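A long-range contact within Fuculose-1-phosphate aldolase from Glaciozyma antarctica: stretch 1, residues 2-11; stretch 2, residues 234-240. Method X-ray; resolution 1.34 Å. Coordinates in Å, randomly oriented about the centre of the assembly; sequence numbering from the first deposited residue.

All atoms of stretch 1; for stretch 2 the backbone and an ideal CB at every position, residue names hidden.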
# COMPACT_ATOMS: atom_id res chain seq x y z
N GLY A 2 22.12 28.75 4.85
CA GLY A 2 22.94 27.66 5.35
C GLY A 2 22.69 26.31 4.71
O GLY A 2 22.66 25.29 5.39
N LEU A 3 22.52 26.29 3.39
CA LEU A 3 22.23 25.04 2.68
C LEU A 3 23.43 24.10 2.63
O LEU A 3 23.27 22.88 2.73
CB LEU A 3 21.73 25.34 1.27
CG LEU A 3 21.43 24.13 0.39
CD1 LEU A 3 20.36 23.24 1.02
CD2 LEU A 3 20.99 24.58 -0.99
N ALA A 4 24.63 24.66 2.47
CA ALA A 4 25.84 23.85 2.34
C ALA A 4 26.03 22.87 3.51
O ALA A 4 26.36 21.71 3.29
CB ALA A 4 27.06 24.75 2.21
N ALA A 5 25.80 23.34 4.73
CA ALA A 5 25.95 22.51 5.93
C ALA A 5 24.97 21.34 5.94
O ALA A 5 25.21 20.32 6.60
CB ALA A 5 25.76 23.35 7.18
N LEU A 6 23.87 21.49 5.22
CA LEU A 6 22.84 20.46 5.19
C LEU A 6 23.12 19.39 4.14
O LEU A 6 22.41 18.39 4.08
CB LEU A 6 21.47 21.10 4.93
CG LEU A 6 20.98 22.08 6.00
CD1 LEU A 6 19.72 22.78 5.52
CD2 LEU A 6 20.72 21.36 7.31
N THR A 7 24.14 19.59 3.32
CA THR A 7 24.43 18.69 2.21
C THR A 7 25.66 17.85 2.48
O THR A 7 26.14 17.12 1.61
CB THR A 7 24.64 19.44 0.89
OG1 THR A 7 25.85 20.21 0.97
CG2 THR A 7 23.47 20.37 0.61
N LYS A 8 26.19 17.96 3.70
CA LYS A 8 27.39 17.24 4.10
C LYS A 8 27.21 16.69 5.50
O LYS A 8 26.44 17.25 6.28
CB LYS A 8 28.62 18.15 4.07
CG LYS A 8 28.90 18.85 2.75
CD LYS A 8 30.01 19.89 2.91
CE LYS A 8 30.06 20.84 1.72
NZ LYS A 8 30.90 22.05 2.00
N PRO A 9 27.93 15.61 5.84
CA PRO A 9 27.88 15.08 7.20
C PRO A 9 28.41 16.10 8.21
O PRO A 9 29.14 17.01 7.83
CB PRO A 9 28.80 13.85 7.14
CG PRO A 9 28.91 13.51 5.70
CD PRO A 9 28.78 14.80 4.95
N PRO A 10 28.05 15.94 9.50
CA PRO A 10 28.66 16.82 10.51
C PRO A 10 30.17 16.58 10.64
O PRO A 10 30.67 15.55 10.20
CB PRO A 10 27.93 16.42 11.80
CG PRO A 10 27.44 15.03 11.54
CD PRO A 10 27.12 14.97 10.08
N THR A 11 30.88 17.54 11.22
CA THR A 11 32.31 17.38 11.48
C THR A 11 32.48 16.38 12.62
O THR A 11 31.67 16.34 13.54
CB THR A 11 32.99 18.72 11.83
OG1 THR A 11 32.69 19.68 10.81
CG2 THR A 11 34.49 18.55 11.93
N UNK A 234 26.99 14.04 -5.43
CA UNK A 234 26.96 13.42 -4.11
C UNK A 234 26.39 14.31 -3.01
O UNK A 234 25.69 13.82 -2.13
CB UNK A 234 28.38 12.99 -3.72
N UNK A 235 26.66 15.62 -3.06
CA UNK A 235 26.05 16.53 -2.09
C UNK A 235 24.53 16.58 -2.27
O UNK A 235 23.79 16.64 -1.29
CB UNK A 235 26.64 17.93 -2.23
N UNK A 236 24.07 16.59 -3.52
CA UNK A 236 22.63 16.54 -3.77
C UNK A 236 22.02 15.25 -3.24
O UNK A 236 20.91 15.26 -2.71
CB UNK A 236 22.34 16.68 -5.27
N UNK A 237 22.74 14.14 -3.38
CA UNK A 237 22.28 12.88 -2.84
C UNK A 237 22.12 12.92 -1.33
O UNK A 237 21.11 12.48 -0.79
CB UNK A 237 23.25 11.76 -3.23
N UNK A 238 23.12 13.49 -0.67
CA UNK A 238 23.07 13.65 0.78
C UNK A 238 21.80 14.41 1.18
O UNK A 238 21.05 13.99 2.07
CB UNK A 238 24.32 14.38 1.28
N UNK A 239 21.55 15.52 0.51
CA UNK A 239 20.40 16.35 0.85
C UNK A 239 19.07 15.65 0.51
O UNK A 239 18.10 15.71 1.28
CB UNK A 239 20.49 17.69 0.12
N UNK A 240 19.02 14.97 -0.62
CA UNK A 240 17.79 14.30 -1.04
C UNK A 240 17.39 13.15 -0.09
O UNK A 240 16.21 12.86 0.05
CB UNK A 240 17.96 13.76 -2.46

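Stretch 2 is one run of helix, and the N-terminal segment of stretch 1 passes beside it. The nearest pair of CA atoms is Thr7 CA and the CA of position 239, 4.9 Å apart.

Position 234 has helical backbone angles, and its ideal CB has nothing of stretch 1 within 5.5 Å. Stretch 1 therefore sets no demand here, and many side chains would fit. The residue is Glu234. It makes no contact with stretch 1, and its carboxylate is hydrogen-bonded elsewhere in the structure.

Position 235 points its CA-to-CB bond sideways. The ideal CB of 235 lies 4.0 Å from Thr7 O. The hydroxyl of Thr7 and the long chain of Lys8 are the other features in this direction. Thr7 OG1 already donates to Ala4 O at 2.8 Å, so it is best placed to accept from a new partner. A flexible polar side chain with a donor would suit, such as Gln, Lys or Arg; Glu could instead approach the Lys8 amine. The residue is Gln235. Gln235 NE2 donates to Thr7 OG1 at 2.9 Å, with an N-H...acceptor angle of 158°. The m, t conformation of chi1 and chi2 extends the side chain, so its end comes nearer to stretch 1 than the CB direction suggests. Gln235 NE2 also lies 3.3 Å from Lys8 CE, a packing contact with the aliphatic part of the lysine.

Positions 236 and 237 both turn away from stretch 1, whose atoms leave their identity open. Both have ordinary helical angles, and many side chains would do. The residues are Ala236 and Gly237, and neither touches stretch 1.

Position 238 points toward stretch 1. The ideal CB of 238 is 3.3 Å from Thr7 O, which lies close on the p side, and 4.7 Å from Lys8 N. Beyond lies a shallow wall of backbone from Leu6 to Pro9, ending at the proline rings. A flat aromatic such as Tyr or Phe would suit, or a flexible apolar chain such as Met. The residue is Tyr238, with chi1 t. Lys8 C and Pro9 N lie over one face of its ring, while Leu6 O sits at the edge, 3.6 Å from Tyr238 CD1. Pro9 CG packs on Tyr238 CE2 at 3.7 Å. The hydroxyl reaches past the ring, with Tyr238 OH 3.2 Å from Pro9 CA.

Position 239 points sideways, with its ideal CB 4.0 Å from Thr7 CG2. The side chains of Leu3 and Leu6 offer an apolar surface farther on. Phe, Leu, Met or Ile could use it. The residue is Phe239, also t at chi1. Leu3 CD1 lies over one face of the ring, 3.9 Å from the Phe239 ring centroid, in a CH-pi contact. Leu6 O approaches the ring edge, 3.6 Å from Phe239 CD1, and Leu6 CB packs 3.8 Å from Phe239 CE1.

Position 240 is out of reach of stretch 1, so many residues would serve. The residue is Gln240, which makes no contact there.

Stretch 2, residues 234-240: EQAGYFQ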
# COMPACT_ATOMS: atom_id res chain seq x y z
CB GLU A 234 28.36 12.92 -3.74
CG GLU A 234 28.76 11.68 -4.54
CD GLU A 234 27.87 10.49 -4.21
OE1 GLU A 234 27.96 10.00 -3.07
OE2 GLU A 234 27.07 10.06 -5.08
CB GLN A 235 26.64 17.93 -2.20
CG GLN A 235 28.02 18.06 -1.59
CD GLN A 235 28.57 19.45 -1.74
OE1 GLN A 235 29.38 19.72 -2.64
NE2 GLN A 235 28.14 20.36 -0.87
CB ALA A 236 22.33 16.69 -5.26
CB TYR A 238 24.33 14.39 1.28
CG TYR A 238 24.51 14.28 2.77
CD1 TYR A 238 23.86 15.15 3.65
CD2 TYR A 238 25.28 13.26 3.31
CE1 TYR A 238 24.00 15.01 5.02
CE2 TYR A 238 25.42 13.12 4.66
CZ TYR A 238 24.78 13.98 5.52
OH TYR A 238 24.94 13.80 6.87
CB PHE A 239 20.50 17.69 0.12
CG PHE A 239 19.55 18.74 0.62
CD1 PHE A 239 19.67 19.24 1.90
CD2 PHE A 239 18.57 19.25 -0.21
CE1 PHE A 239 18.79 20.22 2.36
CE2 PHE A 239 17.70 20.23 0.24
CZ PHE A 239 17.82 20.72 1.53
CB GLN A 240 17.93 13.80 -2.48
CG GLN A 240 17.78 14.92 -3.52
CD GLN A 240 18.23 14.51 -4.92
OE1 GLN A 240 19.40 14.21 -5.16
NE2 GLN A 240 17.30 14.53 -5.86
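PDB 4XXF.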